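Local structure of Rab GDP dissociation inhibitor alpha (Naegleria fowleri, 6C87) at residues 73-86 and 352-364. The protein probably binds prenylated, GDP-bound Rab GTPases, slows their release of GDP and shuttles them between membranes and cytosol, as GDP dissociation inhibitors do. Numbering follows the deposited sequence.
Sequences SLGRSRDYNIDLIP and HHVAPNGKYIAIV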
loop_
_atom_site.group_PDB
_atom_site.type_symbol
_atom_site.label_atom_id
_atom_site.label_comp_id
_atom_site.label_asym_id
_atom_site.label_seq_id
_atom_site.Cartn_x
_atom_site.Cartn_y
_atom_site.Cartn_z
ATOM N N SER A 73 -31.963 33.699 33.694
ATOM C CA SER A 73 -30.765 34.418 33.276
ATOM C C SER A 73 -29.863 33.595 32.357
ATOM O O SER A 73 -29.003 34.166 31.674
ATOM C CB SER A 73 -29.988 34.851 34.519
ATOM O OG SER A 73 -29.549 33.720 35.258
ATOM N N LEU A 74 -30.038 32.275 32.317
ATOM C CA LEU A 74 -29.232 31.432 31.446
ATOM C C LEU A 74 -29.746 31.384 30.018
ATOM O O LEU A 74 -29.021 30.899 29.143
ATOM C CB LEU A 74 -29.148 30.020 32.013
ATOM C CG LEU A 74 -28.290 29.904 33.265
ATOM C CD1 LEU A 74 -28.429 28.505 33.835
ATOM C CD2 LEU A 74 -26.823 30.222 32.940
ATOM N N GLY A 75 -30.967 31.851 29.764
ATOM C CA GLY A 75 -31.495 31.881 28.416
ATOM C C GLY A 75 -32.347 30.670 28.101
ATOM O O GLY A 75 -32.647 29.834 28.956
ATOM N N ARG A 76 -32.722 30.574 26.826
ATOM C CA ARG A 76 -33.638 29.527 26.388
ATOM C C ARG A 76 -32.989 28.154 26.450
ATOM O O ARG A 76 -31.927 27.927 25.865
ATOM C CB ARG A 76 -34.108 29.790 24.965
ATOM C CG ARG A 76 -35.346 30.603 24.881
ATOM C CD ARG A 76 -35.933 30.508 23.495
ATOM N NE ARG A 76 -36.659 29.263 23.241
ATOM C CZ ARG A 76 -37.884 29.010 23.694
ATOM N NH1 ARG A 76 -38.509 29.906 24.451
ATOM N NH2 ARG A 76 -38.475 27.859 23.402
ATOM N N SER A 77 -33.656 27.226 27.133
ATOM C CA SER A 77 -33.097 25.895 27.305
ATOM C C SER A 77 -32.825 25.241 25.958
ATOM O O SER A 77 -31.779 24.611 25.759
ATOM C CB SER A 77 -34.047 25.035 28.133
ATOM O OG SER A 77 -33.691 23.671 28.023
ATOM N N ARG A 78 -33.749 25.394 25.012
ATOM C CA ARG A 78 -33.600 24.732 23.727
ATOM C C ARG A 78 -32.600 25.435 22.817
ATOM O O ARG A 78 -32.315 24.928 21.730
ATOM C CB ARG A 78 -34.964 24.619 23.039
ATOM N N ASP A 79 -32.050 26.578 23.232
ATOM C CA ASP A 79 -30.927 27.185 22.524
ATOM C C ASP A 79 -29.592 26.507 22.833
ATOM O O ASP A 79 -28.584 26.838 22.196
ATOM C CB ASP A 79 -30.836 28.681 22.841
ATOM C CG ASP A 79 -31.870 29.509 22.086
ATOM O OD1 ASP A 79 -32.542 28.961 21.189
ATOM O OD2 ASP A 79 -31.995 30.720 22.372
ATOM N N TYR A 80 -29.552 25.598 23.805
ATOM C CA TYR A 80 -28.327 24.908 24.196
ATOM C C TYR A 80 -28.245 23.538 23.541
ATOM O O TYR A 80 -29.204 22.764 23.590
ATOM C CB TYR A 80 -28.251 24.738 25.709
ATOM C CG TYR A 80 -27.925 25.983 26.484
ATOM C CD1 TYR A 80 -28.932 26.812 26.970
ATOM C CD2 TYR A 80 -26.607 26.313 26.766
ATOM C CE1 TYR A 80 -28.625 27.950 27.713
ATOM C CE2 TYR A 80 -26.289 27.441 27.500
ATOM C CZ TYR A 80 -27.299 28.258 27.971
ATOM O OH TYR A 80 -26.965 29.382 28.692
ATOM N N ASN A 81 -27.073 23.220 22.989
ATOM C CA ASN A 81 -26.755 21.888 22.472
ATOM C C ASN A 81 -25.409 21.535 23.086
ATOM O O ASN A 81 -24.365 21.661 22.443
ATOM C CB ASN A 81 -26.703 21.854 20.923
ATOM C CG ASN A 81 -28.055 22.075 20.286
ATOM O OD1 ASN A 81 -28.951 21.242 20.385
ATOM N ND2 ASN A 81 -28.207 23.213 19.625
ATOM N N ILE A 82 -25.440 21.091 24.338
ATOM C CA ILE A 82 -24.227 20.905 25.126
ATOM C C ILE A 82 -23.728 19.479 24.925
ATOM O O ILE A 82 -24.340 18.519 25.400
ATOM C CB ILE A 82 -24.471 21.209 26.608
ATOM C CG1 ILE A 82 -24.835 22.684 26.793
ATOM C CG2 ILE A 82 -23.245 20.856 27.424
ATOM C CD1 ILE A 82 -25.415 23.019 28.151
ATOM N N ASP A 83 -22.607 19.344 24.219
ATOM C CA ASP A 83 -21.941 18.058 24.066
ATOM C C ASP A 83 -21.201 17.732 25.355
ATOM O O ASP A 83 -20.301 18.473 25.765
ATOM C CB ASP A 83 -20.972 18.112 22.886
ATOM C CG ASP A 83 -21.676 18.318 21.562
ATOM O OD1 ASP A 83 -22.742 17.700 21.341
ATOM O OD2 ASP A 83 -21.168 19.113 20.749
ATOM N N LEU A 84 -21.570 16.619 25.992
ATOM C CA LEU A 84 -20.953 16.263 27.267
ATOM C C LEU A 84 -19.482 15.905 27.108
ATOM O O LEU A 84 -18.707 16.040 28.064
ATOM C CB LEU A 84 -21.719 15.117 27.912
ATOM C CG LEU A 84 -23.152 15.453 28.334
ATOM C CD1 LEU A 84 -23.869 14.210 28.851
ATOM C CD2 LEU A 84 -23.117 16.529 29.388
ATOM N N ILE A 85 -19.081 15.438 25.929
ATOM C CA ILE A 85 -17.675 15.153 25.650
ATOM C C ILE A 85 -17.270 15.887 24.375
ATOM O O ILE A 85 -17.223 15.290 23.290
ATOM C CB ILE A 85 -17.419 13.642 25.558
ATOM C CG1 ILE A 85 -17.904 12.950 26.840
ATOM C CG2 ILE A 85 -15.935 13.385 25.331
ATOM C CD1 ILE A 85 -17.693 11.437 26.884
ATOM N N PRO A 86 -16.973 17.179 24.456
ATOM C CA PRO A 86 -16.679 17.947 23.242
ATOM C C PRO A 86 -15.237 17.780 22.785
ATOM O O PRO A 86 -14.298 17.790 23.589
ATOM C CB PRO A 86 -16.944 19.388 23.682
ATOM C CG PRO A 86 -16.553 19.370 25.132
ATOM C CD PRO A 86 -16.973 18.026 25.660
ATOM N N HIS A 352 -21.360 28.472 17.012
ATOM C CA HIS A 352 -21.614 27.121 16.538
ATOM C C HIS A 352 -23.029 26.659 16.865
ATOM O O HIS A 352 -23.344 25.478 16.686
ATOM C CB HIS A 352 -20.575 26.160 17.116
ATOM C CG HIS A 352 -19.218 26.303 16.494
ATOM N ND1 HIS A 352 -18.241 27.127 17.016
ATOM C CD2 HIS A 352 -18.697 25.773 15.362
ATOM C CE1 HIS A 352 -17.163 27.063 16.253
ATOM N NE2 HIS A 352 -17.415 26.253 15.240
ATOM N N HIS A 353 -23.895 27.583 17.302
ATOM C CA HIS A 353 -25.282 27.295 17.673
ATOM C C HIS A 353 -25.372 26.184 18.715
ATOM O O HIS A 353 -26.198 25.274 18.617
ATOM C CB HIS A 353 -26.136 26.952 16.456
ATOM C CG HIS A 353 -26.468 28.135 15.614
ATOM N ND1 HIS A 353 -25.819 28.412 14.433
ATOM C CD2 HIS A 353 -27.338 29.151 15.815
ATOM C CE1 HIS A 353 -26.303 29.530 13.921
ATOM N NE2 HIS A 353 -27.220 30.003 14.745
ATOM N N VAL A 354 -24.493 26.244 19.710
ATOM C CA VAL A 354 -24.587 25.370 20.872
ATOM C C VAL A 354 -25.009 26.112 22.137
ATOM O O VAL A 354 -25.247 25.462 23.169
ATOM C CB VAL A 354 -23.273 24.591 21.097
ATOM C CG1 VAL A 354 -22.961 23.761 19.852
ATOM C CG2 VAL A 354 -22.113 25.548 21.411
ATOM N N ALA A 355 -25.113 27.437 22.095
ATOM C CA ALA A 355 -25.503 28.223 23.255
ATOM C C ALA A 355 -26.283 29.428 22.770
ATOM O O ALA A 355 -26.111 29.861 21.624
ATOM C CB ALA A 355 -24.279 28.666 24.066
ATOM N N PRO A 356 -27.112 30.026 23.623
ATOM C CA PRO A 356 -27.835 31.239 23.226
ATOM C C PRO A 356 -26.870 32.371 22.922
ATOM O O PRO A 356 -25.672 32.304 23.199
ATOM C CB PRO A 356 -28.707 31.578 24.445
ATOM C CG PRO A 356 -28.687 30.379 25.312
ATOM C CD PRO A 356 -27.466 29.582 24.980
ATOM N N ASN A 357 -27.416 33.425 22.318
ATOM C CA ASN A 357 -26.621 34.607 22.015
ATOM C C ASN A 357 -26.072 35.225 23.292
ATOM O O ASN A 357 -26.819 35.498 24.239
ATOM C CB ASN A 357 -27.463 35.629 21.263
ATOM C CG ASN A 357 -27.085 35.736 19.810
ATOM O OD1 ASN A 357 -25.906 35.671 19.455
ATOM N ND2 ASN A 357 -28.081 35.941 18.957
ATOM N N GLY A 358 -24.761 35.453 23.308
ATOM C CA GLY A 358 -24.078 35.987 24.466
ATOM C C GLY A 358 -23.602 34.952 25.460
ATOM O O GLY A 358 -23.004 35.324 26.480
ATOM N N LYS A 359 -23.815 33.669 25.184
ATOM C CA LYS A 359 -23.406 32.607 26.087
ATOM C C LYS A 359 -22.271 31.799 25.474
ATOM O O LYS A 359 -22.167 31.649 24.253
ATOM C CB LYS A 359 -24.582 31.687 26.444
ATOM C CG LYS A 359 -25.640 32.323 27.351
ATOM C CD LYS A 359 -25.044 32.655 28.728
ATOM C CE LYS A 359 -26.101 32.744 29.836
ATOM N NZ LYS A 359 -27.080 33.861 29.667
ATOM N N TYR A 360 -21.415 31.292 26.348
ATOM C CA TYR A 360 -20.251 30.512 25.967
ATOM C C TYR A 360 -20.246 29.230 26.788
ATOM O O TYR A 360 -20.595 29.239 27.974
ATOM C CB TYR A 360 -18.944 31.307 26.205
ATOM C CG TYR A 360 -18.890 32.686 25.548
ATOM C CD1 TYR A 360 -19.637 33.751 26.059
ATOM C CD2 TYR A 360 -18.071 32.935 24.439
ATOM C CE1 TYR A 360 -19.599 35.007 25.477
ATOM C CE2 TYR A 360 -18.023 34.208 23.849
ATOM C CZ TYR A 360 -18.793 35.237 24.385
ATOM O OH TYR A 360 -18.771 36.501 23.837
ATOM N N ILE A 361 -19.878 28.125 26.147
ATOM C CA ILE A 361 -19.674 26.847 26.814
ATOM C C ILE A 361 -18.175 26.604 26.853
ATOM O O ILE A 361 -17.528 26.520 25.801
ATOM C CB ILE A 361 -20.373 25.687 26.089
ATOM C CG1 ILE A 361 -21.818 26.026 25.727
ATOM C CG2 ILE A 361 -20.304 24.442 26.955
ATOM C CD1 ILE A 361 -22.690 26.370 26.909
ATOM N N ALA A 362 -17.611 26.546 28.051
ATOM C CA ALA A 362 -16.203 26.218 28.240
ATOM C C ALA A 362 -16.147 24.938 29.054
ATOM O O ALA A 362 -16.693 24.874 30.163
ATOM C CB ALA A 362 -15.435 27.349 28.931
ATOM N N ILE A 363 -15.554 23.902 28.482
ATOM C CA ILE A 363 -15.519 22.596 29.117
ATOM C C ILE A 363 -14.068 22.255 29.415
ATOM O O ILE A 363 -13.219 22.280 28.517
ATOM C CB ILE A 363 -16.213 21.533 28.251
ATOM C CG1 ILE A 363 -17.673 21.974 28.037
ATOM C CG2 ILE A 363 -16.150 20.165 28.929
ATOM C CD1 ILE A 363 -18.590 20.951 27.420
ATOM N N VAL A 364 -13.785 21.978 30.685
ATOM C CA VAL A 364 -12.442 21.695 31.169
ATOM C C VAL A 364 -12.343 20.198 31.425
ATOM O O VAL A 364 -13.222 19.614 32.070
ATOM C CB VAL A 364 -12.130 22.494 32.445
ATOM C CG1 VAL A 364 -10.670 22.300 32.846
ATOM C CG2 VAL A 364 -12.469 23.965 32.237
#
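Tyr80 turns its CG away from its own carbonyl carbon (chi1 -74°), with the ring set across that bond, and this brings one ring face against Pro356. CD of the proline sits 3.3 Å from the ring centroid, 15° off the normal, a CH-pi contact in which the two side chains cross at about a right angle. At the ring edge, in its plane, Ile361 CD1 comes to 3.8 Å from Tyr80 CE2, while the phenol OH donates a hydrogen bond to a lone pair of Leu74 O, 2.6 Å away, which fixes the ring against its own loop. Bends at chi2 and chi4 carry the Lys359 chain past the hydroxyl and bring its NZ to 2.8 Å from Ser73 O, a hydrogen bond in the carbonyl plane.

Pro356 to Lys359 form a type II beta turn, with Gly358 at its third position, that leads into strand 360-367 of the large mixed sheet characteristic of the GDI fold. Segment 73-86 runs over that sheet, its short strand 82-83 pairing with 53-54, and Leu56 of helix 56-64 also packs on Tyr80.

Further along, Asn81 grips the loop before the turn twice: its backbone N donates to Val354 O at 2.9 Å from above the carbonyl plane, and its ND2 to His353 O at 3.0 Å, nearly in the amide plane. Where the chain leaves strand 82-83, Ile363 extends CD1 to 3.4 Å from Pro86 CG, with Asp83 O close by; the carboxylate of Asp83 instead accepts the backbone N-H of Leu241.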